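Local coordinates for protein thioesterase (Xanthomonas campestris pv. campestris, PDB 2FUJ) that probably hydrolyses the thioester bond of fatty acyl-CoA molecules, as a tetrameric hotdog-fold thioesterase, at residues 83-88 against 110-115; 98-101 against 107-110. All blocks are in the same frame, centred on the assembly; numbering follows the deposited sequence.

Interaction 1: residues 83-88 against 110-115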
loop_
_atom_site.group_PDB
_atom_site.type_symbol
_atom_site.label_atom_id
_atom_site.label_comp_id
_atom_site.label_asym_id
_atom_site.label_seq_id
_atom_site.Cartn_x
_atom_site.Cartn_y
_atom_site.Cartn_z
ATOM N N PHE A 83 15.319 19.685 -2.824
ATOM C CA PHE A 83 16.250 20.670 -3.372
ATOM C C PHE A 83 17.099 20.041 -4.472
ATOM O O PHE A 83 17.145 18.818 -4.608
ATOM C CB PHE A 83 17.156 21.240 -2.274
ATOM C CG PHE A 83 17.859 20.194 -1.461
ATOM C CD1 PHE A 83 17.179 19.469 -0.492
ATOM C CD2 PHE A 83 19.201 19.918 -1.679
ATOM C CE1 PHE A 83 17.831 18.475 0.249
ATOM C CE2 PHE A 83 19.857 18.931 -0.943
ATOM C CZ PHE A 83 19.164 18.208 0.021
ATOM N N VAL A 84 17.760 20.878 -5.263
ATOM C CA VAL A 84 18.599 20.382 -6.348
ATOM C C VAL A 84 19.996 20.056 -5.830
ATOM O O VAL A 84 20.743 20.945 -5.419
ATOM C CB VAL A 84 18.716 21.417 -7.491
ATOM C CG1 VAL A 84 19.610 20.872 -8.607
ATOM C CG2 VAL A 84 17.339 21.743 -8.032
ATOM N N GLU A 85 20.335 18.774 -5.840
ATOM C CA GLU A 85 21.640 18.335 -5.389
ATOM C C GLU A 85 22.597 18.339 -6.569
ATOM O O GLU A 85 23.748 18.755 -6.448
ATOM C CB GLU A 85 21.568 16.927 -4.807
ATOM C CG GLU A 85 22.890 16.438 -4.235
ATOM C CD GLU A 85 22.844 14.984 -3.816
ATOM O OE1 GLU A 85 21.973 14.619 -2.988
ATOM O OE2 GLU A 85 23.681 14.199 -4.325
ATOM N N ARG A 86 22.116 17.872 -7.716
ATOM C CA ARG A 86 22.930 17.829 -8.920
ATOM C C ARG A 86 22.065 18.117 -10.134
ATOM O O ARG A 86 20.923 17.670 -10.212
ATOM C CB ARG A 86 23.577 16.450 -9.083
ATOM C CG ARG A 86 24.490 16.021 -7.942
ATOM C CD ARG A 86 25.044 14.623 -8.181
ATOM N NE ARG A 86 26.020 14.247 -7.161
ATOM C CZ ARG A 86 25.870 13.238 -6.307
ATOM N NH1 ARG A 86 24.777 12.485 -6.342
ATOM N NH2 ARG A 86 26.816 12.981 -5.415
ATOM N N LEU A 87 22.618 18.866 -11.078
ATOM C CA LEU A 87 21.921 19.213 -12.308
ATOM C C LEU A 87 22.753 18.628 -13.435
ATOM O O LEU A 87 23.902 19.018 -13.624
ATOM C CB LEU A 87 21.819 20.738 -12.448
ATOM C CG LEU A 87 20.935 21.369 -13.531
ATOM C CD1 LEU A 87 20.686 22.827 -13.188
ATOM C CD2 LEU A 87 21.599 21.255 -14.893
ATOM N N GLY A 88 22.185 17.666 -14.154
ATOM C CA GLY A 88 22.899 17.050 -15.255
ATOM C C GLY A 88 22.318 17.562 -16.554
ATOM O O GLY A 88 21.446 18.422 -16.535
ATOM N N ASP A 110 17.083 11.594 4.922
ATOM C CA ASP A 110 17.682 12.419 3.886
ATOM C C ASP A 110 18.146 11.470 2.793
ATOM O O ASP A 110 17.934 10.264 2.888
ATOM C CB ASP A 110 18.850 13.287 4.399
ATOM C CG ASP A 110 19.911 12.501 5.150
ATOM O OD1 ASP A 110 20.129 11.304 4.867
ATOM O OD2 ASP A 110 20.559 13.112 6.029
ATOM N N GLY A 111 18.764 12.017 1.757
ATOM C CA GLY A 111 19.211 11.211 0.640
ATOM C C GLY A 111 18.761 11.922 -0.622
ATOM O O GLY A 111 18.604 13.141 -0.621
ATOM N N ASN A 112 18.546 11.180 -1.702
ATOM C CA ASN A 112 18.109 11.802 -2.941
ATOM C C ASN A 112 17.401 10.834 -3.875
ATOM O O ASN A 112 17.339 9.631 -3.617
ATOM C CB ASN A 112 19.304 12.399 -3.687
ATOM C CG ASN A 112 20.334 11.354 -4.049
ATOM O OD1 ASN A 112 21.384 11.263 -3.419
ATOM N ND2 ASN A 112 20.032 10.545 -5.057
ATOM N N VAL A 113 16.867 11.393 -4.953
ATOM C CA VAL A 113 16.192 10.639 -5.997
ATOM C C VAL A 113 16.731 11.177 -7.321
ATOM O O VAL A 113 16.762 12.391 -7.545
ATOM C CB VAL A 113 14.666 10.848 -5.964
ATOM C CG1 VAL A 113 14.023 10.102 -7.124
ATOM C CG2 VAL A 113 14.101 10.365 -4.643
ATOM N N VAL A 114 17.167 10.278 -8.195
ATOM C CA VAL A 114 17.699 10.691 -9.483
ATOM C C VAL A 114 16.614 10.570 -10.534
ATOM O O VAL A 114 16.057 9.497 -10.737
ATOM C CB VAL A 114 18.902 9.823 -9.898
ATOM C CG1 VAL A 114 19.346 10.197 -11.296
ATOM C CG2 VAL A 114 20.043 10.015 -8.912
ATOM N N VAL A 115 16.312 11.688 -11.182
ATOM C CA VAL A 115 15.292 11.731 -12.213
ATOM C C VAL A 115 15.918 11.983 -13.577
ATOM O O VAL A 115 16.840 12.785 -13.703
ATOM C CB VAL A 115 14.277 12.855 -11.934
ATOM C CG1 VAL A 115 13.312 12.983 -13.097
ATOM C CG2 VAL A 115 13.536 12.565 -10.639
HETATM O O HOH W 1 21.358 15.019 -0.455
HETATM O O HOH W 2 24.261 12.171 -2.159
#
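E85 and N112 meet on the antiparallel sheet of the hotdog fold, across strand 91-100, which separates strand 78-87 from strand 107-116. Their CA atoms lie 7.8 Å apart. Only side chains touch directly, and waters complete the bridge. No direct hydrogen bond joins the two segments.

The direct touch is between two oxygens. E85 OE1 stands 3.4 Å from N112 OD1, and both are acceptors. E85 OE1 also lies against the N112 CB methylene, at 3.5 Å. The carboxylate and the amide planes are turned 85° to each other. The E85 chain is extended as far as CD, with CG anti to the backbone N (chi1 -176°). This carries the carboxylate across to N112.

Two waters do the bridging. One lies 2.6 Å from E85 OE1 and can donate to it. Its bond to G111 O is weak, and its protons are shared among more acceptors than they can serve. The other donates to E85 OE2 at 3.0 Å and to N112 OD1 at 3.3 Å.

Charge pairing stays within 83-88. R86 NH1 is 2.9 Å from E85 OE2, but this oxygen lies well out of the guanidinium plane. The salt bridge therefore rests on charge, with no N-H directed at the oxygen.

The neighbouring strands frame the site. E85 and R86 both face T93 in a classic beta bulge, and N112 also touches T93. N112 ND2 bonds weakly to N65 OD1 on strand 58-68.

Water donating to E85 OE2 and N112 OD1 probably makes the closeness of the two acceptors tolerable, and R86 probably offsets part of the carboxylate charge.

Interaction 2: residues 98-101 against 107-110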
loop_
_atom_site.group_PDB
_atom_site.type_symbol
_atom_site.label_atom_id
_atom_site.label_comp_id
_atom_site.label_asym_id
_atom_site.label_seq_id
_atom_site.Cartn_x
_atom_site.Cartn_y
_atom_site.Cartn_z
ATOM N N ILE A 98 13.273 14.767 5.114
ATOM C CA ILE A 98 11.921 14.558 5.610
ATOM C C ILE A 98 11.966 14.942 7.087
ATOM O O ILE A 98 12.608 14.282 7.898
ATOM C CB ILE A 98 11.482 13.095 5.419
ATOM C CG1 ILE A 98 11.400 12.789 3.916
ATOM C CG2 ILE A 98 10.132 12.858 6.092
ATOM C CD1 ILE A 98 11.310 11.305 3.567
ATOM N N LEU A 99 11.294 16.041 7.420
ATOM C CA LEU A 99 11.295 16.552 8.788
ATOM C C LEU A 99 9.943 16.448 9.469
ATOM O O LEU A 99 8.922 16.246 8.827
ATOM C CB LEU A 99 11.717 18.026 8.782
ATOM C CG LEU A 99 12.879 18.375 7.851
ATOM C CD1 LEU A 99 12.844 19.858 7.519
ATOM C CD2 LEU A 99 14.193 17.964 8.492
ATOM N N ASP A 100 9.951 16.611 10.786
ATOM C CA ASP A 100 8.718 16.560 11.555
ATOM C C ASP A 100 8.060 17.938 11.465
ATOM O O ASP A 100 8.720 18.950 11.669
ATOM C CB ASP A 100 9.034 16.249 13.010
ATOM C CG ASP A 100 7.798 16.013 13.829
ATOM O OD1 ASP A 100 7.393 14.841 13.966
ATOM O OD2 ASP A 100 7.226 17.007 14.324
ATOM N N GLN A 101 6.766 17.980 11.172
ATOM C CA GLN A 101 6.068 19.256 11.056
ATOM C C GLN A 101 6.106 20.113 12.317
ATOM O O GLN A 101 6.220 21.340 12.239
ATOM C CB GLN A 101 4.605 19.040 10.645
ATOM C CG GLN A 101 4.393 18.891 9.159
ATOM C CD GLN A 101 2.926 18.785 8.784
ATOM O OE1 GLN A 101 2.585 18.342 7.688
ATOM N NE2 GLN A 101 2.050 19.203 9.690
ATOM N N LEU A 107 14.943 15.183 12.123
ATOM C CA LEU A 107 15.183 14.660 10.787
ATOM C C LEU A 107 14.923 13.161 10.712
ATOM O O LEU A 107 15.630 12.369 11.324
ATOM C CB LEU A 107 16.633 14.955 10.375
ATOM C CG LEU A 107 17.152 14.406 9.043
ATOM C CD1 LEU A 107 16.431 15.072 7.883
ATOM C CD2 LEU A 107 18.653 14.659 8.943
ATOM N N TYR A 108 13.908 12.777 9.944
ATOM C CA TYR A 108 13.570 11.373 9.801
ATOM C C TYR A 108 14.365 10.719 8.691
ATOM O O TYR A 108 14.670 9.535 8.757
ATOM C CB TYR A 108 12.082 11.209 9.500
ATOM C CG TYR A 108 11.182 11.606 10.643
ATOM C CD1 TYR A 108 10.310 12.684 10.525
ATOM C CD2 TYR A 108 11.185 10.889 11.833
ATOM C CE1 TYR A 108 9.456 13.034 11.561
ATOM C CE2 TYR A 108 10.338 11.233 12.879
ATOM C CZ TYR A 108 9.475 12.305 12.734
ATOM O OH TYR A 108 8.617 12.641 13.755
ATOM N N SER A 109 14.706 11.493 7.669
ATOM C CA SER A 109 15.437 10.937 6.541
ATOM C C SER A 109 15.979 11.960 5.563
ATOM O O SER A 109 15.435 13.057 5.409
ATOM C CB SER A 109 14.527 9.957 5.785
ATOM O OG SER A 109 14.891 9.812 4.417
ATOM N N ASP A 110 17.083 11.594 4.922
ATOM C CA ASP A 110 17.682 12.419 3.886
ATOM C C ASP A 110 18.146 11.470 2.793
ATOM O O ASP A 110 17.934 10.264 2.888
ATOM C CB ASP A 110 18.850 13.287 4.399
ATOM C CG ASP A 110 19.911 12.501 5.150
ATOM O OD1 ASP A 110 20.129 11.304 4.867
ATOM O OD2 ASP A 110 20.559 13.112 6.029
#
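The Y108 ring meets D100 at its edge, where D100 OD1 lies in the ring plane. I98 O and L99 C approach the ring obliquely. The phenol Y108 OH donates to D100 OD1 in a short bond of 2.5 Å. It meets this oxygen on the anti side, 16° out of the carboxylate plane. Carboxylate and ring planes are 50° apart. D100 CB lies 3.6 Å from the ring carbon Y108 CE1. CG of D100 is anti to the backbone N (chi1 -173°), which swings the carboxylate toward the phenol. D100 OD2 takes hydrogen bonds from K102 N and D103 N in the hairpin loop.

The backbones pair antiparallel, as a hairpin of the hotdog sheet. I98 N donates to S109 O at 2.8 Å. I98 O accepts from Y108 N at 2.9 Å, and weakly from S109 N. Y108 and S109 thus both face I98 in a classic beta bulge.

On one face L99 CD2 makes an apolar contact with L107 CD1 at 3.7 Å. On the other, I98 CD1 is in van der Waals contact with S109 OG at 4.0 Å. Helix 30-47 packs on this face, where both side chains touch Y33. The buried S109 OG is hydrogen-bonded to H96 NE2.

D100 is thus held through both carboxylate oxygens, by the phenol on one and loop N-H groups on the other, which joins the bulged strand to the loop.

How the interactions relate
Interaction 2 is a buried contact between neighbouring strands of a hairpin. Interaction 1 is a surface contact that reaches over a strand. Both use strand 107-116, and D110 belongs to both. Strand 91-100 is the pairing partner in interaction 2 and the spacer in interaction 1. Each site includes a classic beta bulge, in different strands. Their centres lie about 16 Å apart in the same antiparallel sheet. The chemistry follows the place. At 98-101 against 107-110, backbone bonds, a direct phenol-carboxylate bond and apolar packing hold the strands. At 83-88 against 110-115, water bridges the carboxylate to its partners, and a local arginine supplies charge.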